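Side-chain contacts in tryptophan halogenase superfamily (Brevundimonas sp. BAL3, PDB 6FRL), which probably catalyses the flavin-dependent halogenation of an aromatic substrate, favouring bromination over chlorination: residues Ser156-Phe161 with Arg484-Asp489; Val195-Arg198 with Phe203-Ala206. All blocks are in the same frame, centred on the assembly; numbering follows the deposited sequence.

Contact 1 (Ser156-Phe161 with Arg484-Asp489); sequences SQLSVF and RANIAD
The flat amide of Asn486 has no stacking partner in 156-161. Leu158 meets this residue at the root of its side chain, where methyl CD2 of Leu158 stands 4.4 Å from CB of Asn486, with ND2 of Asn486 about as far from that methyl, at 4.5 Å. Exposed Asn486 only borders the contact, where a polar amide is tolerated. The same Leu158 methyl also reaches the buried neighbour: CD2 of Leu158 lies 4.2 Å from CG1 of Ile487, and the two side chains run across each other at about a right angle. With chi1 at -74°, CG1 of Ile487 sits beside its backbone N and comes forward to the leucine, although the CB bond itself does not aim at 156-161. Branched apolar side chains suit a joint of van der Waals contact and buried hydrocarbon. It docks a 3-10 turn, residues 157-159 in the loop before strand 164-168, onto helix 473-492 near the end of the chain. The turn is braced from within, because Ser156 O accepts both from Ser159 N at 3.2 Å and from Ser159 OG at 3.0 Å; a short hydroxyl side chain is well suited to reach back that far. Helix 137-143 lies beside both segments, with Ala140 against Ile487 and with Leu137 and Leu141 against Phe161, while Arg484 NH1 is hydrogen-bonded to Tyr135 OH.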
ATOM      1  N   SER B 156     -15.889  18.122  -1.331  1.00 94.35           N
ATOM      2  CA  SER B 156     -14.836  17.701  -0.393  1.00 88.14           C
ATOM      3  C   SER B 156     -15.042  16.261   0.102  1.00 80.48           C
ATOM      4  O   SER B 156     -16.027  15.615  -0.251  1.00 78.19           O
ATOM      5  CB  SER B 156     -14.845  18.635   0.816  1.00 90.55           C
ATOM      6  OG  SER B 156     -16.086  18.517   1.501  1.00 97.54           O
ATOM      7  N   GLN B 157     -14.096  15.793   0.935  1.00 69.50           N
ATOM      8  CA  GLN B 157     -14.173  14.511   1.651  1.00 70.76           C
ATOM      9  C   GLN B 157     -15.538  14.150   2.326  1.00 69.06           C
ATOM     10  O   GLN B 157     -15.897  12.969   2.374  1.00 65.63           O
ATOM     11  CB  GLN B 157     -13.010  14.425   2.689  1.00 69.67           C
ATOM     12  CG  GLN B 157     -12.922  13.139   3.527  1.00 65.27           C
ATOM     13  CD  GLN B 157     -11.642  13.032   4.399  1.00 69.01           C
ATOM     14  OE1 GLN B 157     -10.629  13.695   4.145  1.00 70.44           O
ATOM     15  NE2 GLN B 157     -11.689  12.194   5.429  1.00 61.64           N
ATOM     16  N   LEU B 158     -16.285  15.141   2.827  1.00 59.62           N
ATOM     17  CA  LEU B 158     -17.576  14.899   3.501  1.00 55.80           C
ATOM     18  C   LEU B 158     -18.671  14.297   2.634  1.00 51.36           C
ATOM     19  O   LEU B 158     -19.602  13.698   3.155  1.00 46.59           O
ATOM     20  CB  LEU B 158     -18.142  16.194   4.136  1.00 56.55           C
ATOM     21  CG  LEU B 158     -18.130  16.314   5.656  1.00 55.95           C
ATOM     22  CD1 LEU B 158     -16.755  16.807   6.057  1.00 59.37           C
ATOM     23  CD2 LEU B 158     -19.207  17.281   6.125  1.00 57.06           C
ATOM     24  N   SER B 159     -18.576  14.480   1.321  1.00 52.07           N
ATOM     25  CA  SER B 159     -19.623  13.984   0.416  1.00 55.11           C
ATOM     26  C   SER B 159     -19.246  12.664  -0.265  1.00 49.68           C
ATOM     27  O   SER B 159     -20.018  12.169  -1.077  1.00 48.04           O
ATOM     28  CB  SER B 159     -20.014  15.073  -0.611  1.00 58.79           C
ATOM     29  OG  SER B 159     -18.871  15.791  -1.043  1.00 64.44           O
ATOM     30  N   VAL B 160     -18.099  12.080   0.102  1.00 44.34           N
ATOM     31  CA  VAL B 160     -17.616  10.854  -0.534  1.00 47.10           C
ATOM     32  C   VAL B 160     -18.126   9.637   0.226  1.00 40.75           C
ATOM     33  O   VAL B 160     -17.826   9.463   1.398  1.00 40.39           O
ATOM     34  CB  VAL B 160     -16.063  10.773  -0.584  1.00 53.00           C
ATOM     35  CG1 VAL B 160     -15.612   9.543  -1.376  1.00 51.91           C
ATOM     36  CG2 VAL B 160     -15.486  12.030  -1.219  1.00 57.01           C
ATOM     37  N   PHE B 161     -18.893   8.799  -0.460  1.00 36.61           N
ATOM     38  CA  PHE B 161     -19.304   7.475   0.044  1.00 34.93           C
ATOM     39  C   PHE B 161     -19.363   6.536  -1.162  1.00 33.13           C
ATOM     40  O   PHE B 161     -19.402   7.016  -2.307  1.00 34.05           O
ATOM     41  CB  PHE B 161     -20.664   7.518   0.797  1.00 32.60           C
ATOM     42  CG  PHE B 161     -21.833   7.963  -0.056  1.00 31.12           C
ATOM     43  CD1 PHE B 161     -22.008   9.297  -0.372  1.00 30.96           C
ATOM     44  CD2 PHE B 161     -22.776   7.053  -0.522  1.00 31.33           C
ATOM     45  CE1 PHE B 161     -23.101   9.717  -1.136  1.00 31.08           C
ATOM     46  CE2 PHE B 161     -23.854   7.471  -1.314  1.00 31.19           C
ATOM     47  CZ  PHE B 161     -24.014   8.810  -1.608  1.00 29.46           C
ATOM     48  N   ARG B 484     -21.692  18.179  11.092  1.00 38.55           N
ATOM     49  CA  ARG B 484     -22.793  17.371  11.595  1.00 42.01           C
ATOM     50  C   ARG B 484     -24.121  17.786  10.949  1.00 42.08           C
ATOM     51  O   ARG B 484     -24.924  16.954  10.546  1.00 43.58           O
ATOM     52  CB  ARG B 484     -22.806  17.526  13.132  1.00 43.28           C
ATOM     53  CG  ARG B 484     -23.692  16.605  13.927  1.00 47.18           C
ATOM     54  CD  ARG B 484     -23.221  16.457  15.378  1.00 52.27           C
ATOM     55  NE  ARG B 484     -23.404  17.663  16.204  1.00 54.10           N
ATOM     56  CZ  ARG B 484     -22.438  18.455  16.673  1.00 51.70           C
ATOM     57  NH1 ARG B 484     -21.142  18.260  16.393  1.00 51.54           N
ATOM     58  NH2 ARG B 484     -22.784  19.512  17.403  1.00 47.60           N
ATOM     59  N   ALA B 485     -24.300  19.088  10.801  1.00 45.94           N
ATOM     60  CA  ALA B 485     -25.467  19.666  10.146  1.00 46.42           C
ATOM     61  C   ALA B 485     -25.449  19.506   8.615  1.00 47.64           C
ATOM     62  O   ALA B 485     -26.483  19.172   8.052  1.00 51.36           O
ATOM     63  CB  ALA B 485     -25.601  21.136  10.523  1.00 45.70           C
ATOM     64  N   ASN B 486     -24.316  19.743   7.945  1.00 41.52           N
ATOM     65  CA  ASN B 486     -24.230  19.566   6.475  1.00 43.90           C
ATOM     66  C   ASN B 486     -24.720  18.168   6.057  1.00 39.94           C
ATOM     67  O   ASN B 486     -25.505  18.000   5.120  1.00 36.90           O
ATOM     68  CB  ASN B 486     -22.794  19.752   5.940  1.00 51.83           C
ATOM     69  CG  ASN B 486     -22.306  21.206   5.994  1.00 56.89           C
ATOM     70  OD1 ASN B 486     -23.100  22.150   5.989  1.00 62.91           O
ATOM     71  ND2 ASN B 486     -20.977  21.390   6.057  1.00 60.72           N
ATOM     72  N   ILE B 487     -24.235  17.163   6.775  1.00 38.64           N
ATOM     73  CA  ILE B 487     -24.666  15.777   6.549  1.00 37.29           C
ATOM     74  C   ILE B 487     -26.165  15.573   6.835  1.00 32.18           C
ATOM     75  O   ILE B 487     -26.868  14.977   6.027  1.00 30.85           O
ATOM     76  CB  ILE B 487     -23.783  14.761   7.338  1.00 33.29           C
ATOM     77  CG1 ILE B 487     -22.428  14.655   6.661  1.00 33.73           C
ATOM     78  CG2 ILE B 487     -24.449  13.383   7.411  1.00 32.58           C
ATOM     79  CD1 ILE B 487     -21.408  13.875   7.452  1.00 37.84           C
ATOM     80  N   ALA B 488     -26.638  16.051   7.987  1.00 32.28           N
ATOM     81  CA  ALA B 488     -28.027  15.774   8.425  1.00 30.55           C
ATOM     82  C   ALA B 488     -29.014  16.392   7.426  1.00 29.80           C
ATOM     83  O   ALA B 488     -29.940  15.724   7.025  1.00 28.37           O
ATOM     84  CB  ALA B 488     -28.258  16.264   9.840  1.00 28.58           C
ATOM     85  N   ASP B 489     -28.720  17.611   6.966  1.00 28.24           N
ATOM     86  CA  ASP B 489     -29.510  18.342   5.967  1.00 30.96           C
ATOM     87  C   ASP B 489     -29.448  17.797   4.533  1.00 33.95           C
ATOM     88  O   ASP B 489     -30.455  17.856   3.794  1.00 35.35           O
ATOM     89  CB  ASP B 489     -29.102  19.839   5.949  1.00 29.61           C
ATOM     90  CG  ASP B 489     -29.512  20.579   7.218  1.00 29.80           C
ATOM     91  OD1 ASP B 489     -30.453  20.137   7.903  1.00 28.80           O
ATOM     92  OD2 ASP B 489     -28.892  21.611   7.527  1.00 30.60           O
TER

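Contact 2 (Val195-Arg198 with Phe203-Ala206)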
ATOM      1  N   VAL B 195     -10.711 -37.332 -12.408  1.00 43.83           N
ATOM      2  CA  VAL B 195      -9.662 -36.425 -12.850  1.00 43.36           C
ATOM      3  C   VAL B 195      -8.420 -37.239 -13.192  1.00 41.99           C
ATOM      4  O   VAL B 195      -7.968 -38.022 -12.376  1.00 50.39           O
ATOM      5  CB  VAL B 195      -9.307 -35.412 -11.737  1.00 42.51           C
ATOM      6  CG1 VAL B 195      -8.340 -34.364 -12.268  1.00 42.73           C
ATOM      7  CG2 VAL B 195     -10.572 -34.732 -11.235  1.00 46.85           C
ATOM      8  N   GLU B 196      -7.863 -37.012 -14.373  1.00 39.48           N
ATOM      9  CA  GLU B 196      -6.722 -37.731 -14.892  1.00 40.59           C
ATOM     10  C   GLU B 196      -5.464 -36.857 -14.850  1.00 45.26           C
ATOM     11  O   GLU B 196      -5.469 -35.712 -15.335  1.00 44.22           O
ATOM     12  CB  GLU B 196      -6.958 -38.172 -16.355  1.00 42.28           C
ATOM     13  CG  GLU B 196      -8.364 -38.691 -16.698  1.00 43.18           C
ATOM     14  CD  GLU B 196      -8.867 -39.795 -15.800  1.00 41.76           C
ATOM     15  OE1 GLU B 196      -8.024 -40.582 -15.315  1.00 46.98           O
ATOM     16  OE2 GLU B 196     -10.100 -39.879 -15.571  1.00 39.84           O
ATOM     17  N   LEU B 197      -4.387 -37.425 -14.297  1.00 45.63           N
ATOM     18  CA  LEU B 197      -3.142 -36.709 -14.080  1.00 45.63           C
ATOM     19  C   LEU B 197      -2.088 -37.227 -15.045  1.00 47.39           C
ATOM     20  O   LEU B 197      -2.081 -38.386 -15.378  1.00 51.86           O
ATOM     21  CB  LEU B 197      -2.678 -36.860 -12.631  1.00 45.66           C
ATOM     22  CG  LEU B 197      -3.743 -36.578 -11.566  1.00 47.11           C
ATOM     23  CD1 LEU B 197      -3.253 -36.944 -10.174  1.00 47.49           C
ATOM     24  CD2 LEU B 197      -4.198 -35.122 -11.630  1.00 48.64           C
ATOM     25  N   ARG B 198      -1.224 -36.341 -15.505  1.00 51.52           N
ATOM     26  CA  ARG B 198      -0.291 -36.652 -16.550  1.00 51.06           C
ATOM     27  C   ARG B 198       1.017 -37.232 -15.939  1.00 59.47           C
ATOM     28  O   ARG B 198       1.457 -36.805 -14.857  1.00 60.27           O
ATOM     29  CB  ARG B 198      -0.145 -35.457 -17.488  1.00 52.34           C
ATOM     30  CG  ARG B 198       1.093 -34.623 -17.438  1.00 52.71           C
ATOM     31  CD  ARG B 198       0.812 -33.394 -18.338  1.00 56.65           C
ATOM     32  NE  ARG B 198       1.819 -32.343 -18.194  1.00 59.61           N
ATOM     33  CZ  ARG B 198       1.658 -31.029 -18.390  1.00 57.71           C
ATOM     34  NH1 ARG B 198       2.698 -30.224 -18.179  1.00 54.00           N
ATOM     35  NH2 ARG B 198       0.490 -30.513 -18.775  1.00 58.94           N
ATOM     36  N   PHE B 203       0.689 -33.161 -13.432  1.00 37.40           N
ATOM     37  CA  PHE B 203      -0.200 -32.038 -13.745  1.00 40.34           C
ATOM     38  C   PHE B 203      -1.549 -32.617 -14.151  1.00 39.87           C
ATOM     39  O   PHE B 203      -1.626 -33.803 -14.477  1.00 39.92           O
ATOM     40  CB  PHE B 203       0.363 -31.154 -14.878  1.00 39.22           C
ATOM     41  CG  PHE B 203       1.341 -30.090 -14.417  1.00 40.75           C
ATOM     42  CD1 PHE B 203       2.326 -30.348 -13.458  1.00 43.92           C
ATOM     43  CD2 PHE B 203       1.325 -28.836 -15.001  1.00 46.02           C
ATOM     44  CE1 PHE B 203       3.258 -29.369 -13.088  1.00 44.27           C
ATOM     45  CE2 PHE B 203       2.249 -27.857 -14.631  1.00 45.20           C
ATOM     46  CZ  PHE B 203       3.215 -28.118 -13.672  1.00 44.29           C
ATOM     47  N   VAL B 204      -2.613 -31.812 -14.110  1.00 40.59           N
ATOM     48  CA  VAL B 204      -3.938 -32.288 -14.538  1.00 39.81           C
ATOM     49  C   VAL B 204      -3.957 -32.344 -16.085  1.00 42.41           C
ATOM     50  O   VAL B 204      -3.628 -31.349 -16.738  1.00 37.26           O
ATOM     51  CB  VAL B 204      -5.070 -31.378 -14.029  1.00 39.50           C
ATOM     52  CG1 VAL B 204      -6.418 -31.858 -14.542  1.00 40.16           C
ATOM     53  CG2 VAL B 204      -5.101 -31.352 -12.514  1.00 39.55           C
ATOM     54  N   ARG B 205      -4.284 -33.521 -16.646  1.00 45.66           N
ATOM     55  CA  ARG B 205      -4.390 -33.718 -18.108  1.00 47.11           C
ATOM     56  C   ARG B 205      -5.812 -33.435 -18.586  1.00 41.35           C
ATOM     57  O   ARG B 205      -6.015 -32.688 -19.552  1.00 37.22           O
ATOM     58  CB  ARG B 205      -3.950 -35.145 -18.525  1.00 51.84           C
ATOM     59  CG  ARG B 205      -3.745 -35.359 -20.049  1.00 52.57           C
ATOM     60  CD  ARG B 205      -3.398 -36.812 -20.444  1.00 51.70           C
ATOM     61  NE  ARG B 205      -4.424 -37.767 -19.992  1.00 52.39           N
ATOM     62  CZ  ARG B 205      -5.645 -37.931 -20.530  1.00 57.11           C
ATOM     63  NH1 ARG B 205      -6.497 -38.798 -19.980  1.00 55.06           N
ATOM     64  NH2 ARG B 205      -6.051 -37.199 -21.579  1.00 59.20           N
ATOM     65  N   ALA B 206      -6.798 -34.022 -17.918  1.00 37.64           N
ATOM     66  CA  ALA B 206      -8.184 -33.950 -18.419  1.00 37.14           C
ATOM     67  C   ALA B 206      -9.190 -34.397 -17.406  1.00 36.70           C
ATOM     68  O   ALA B 206      -8.833 -35.103 -16.459  1.00 39.19           O
ATOM     69  CB  ALA B 206      -8.338 -34.803 -19.665  1.00 39.13           C
TER
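A chi1 of 106°, off the usual staggered values, turns the Arg198 chain toward Phe203, and an extended run from CG to NE carries the guanidinium alongside; Phe203 CG stands anti to its carbonyl carbon, and both side chains point the same way. CB of Phe203 lies over the centre of one guanidinium face, 3.7 Å from CZ of Arg198, and NH1 of Arg198 comes equally near CD2 of the ring; the two planes are 27° apart. An arginine serves here because its flat head can rest on carbon while NH1 salt-bridges Asp201 in the turn. A leucine in its place would probably leave Asp201 without its charged mate and Phe203 with less cover.

Behind this pair, Arg198 N bonds to Phe203 O at 2.8 Å. Then comes a classic beta bulge: Arg205 and Ala206 both face Glu196, whose O accepts from Arg205 N at 2.8 Å and only weakly from Ala206 N at 3.4 Å. A psi of -49° at Arg205 makes the extra residue fit. Glu196 N in turn donates to Ala206 O at 3.0 Å. The Arg205 guanidinium passes the aliphatic part of Glu196, NH1 of Arg205 being 3.7 Å from CB of Glu196, but its salt bridge is to Glu214, while Glu196 OE2 is hydrogen-bonded to Thr208.

Val204 diverges from these polar chains and meets Val195, CG1 to CG1 at 3.9 Å, and also Leu197. Helix 229-234 packs on these valines through Val230 and Ala234, and strand 204-209 runs between strands 192-197 and 214-216 in a three-stranded antiparallel sheet.

In the fold
The two contacts lie on opposite sides of the chain's centre, their centres 57 Å apart and their nearest atoms about 42 Å apart, and they share no helix, strand or sheet. Along the chain, residues 156-161 come first, both strands of contact 2 follow, and 484-489 comes near the end. Contact 1 thus joins parts more than 300 residues apart, whereas contact 2 is a local hairpin. That hairpin belongs to a small sheet falling in sequence between strands 186-189 and 219-222 of the mainly parallel, Rossmann-like sheet, as in related flavoproteins. Distant tertiary docking and local strand pairing therefore shape separate outer regions of the halogenase.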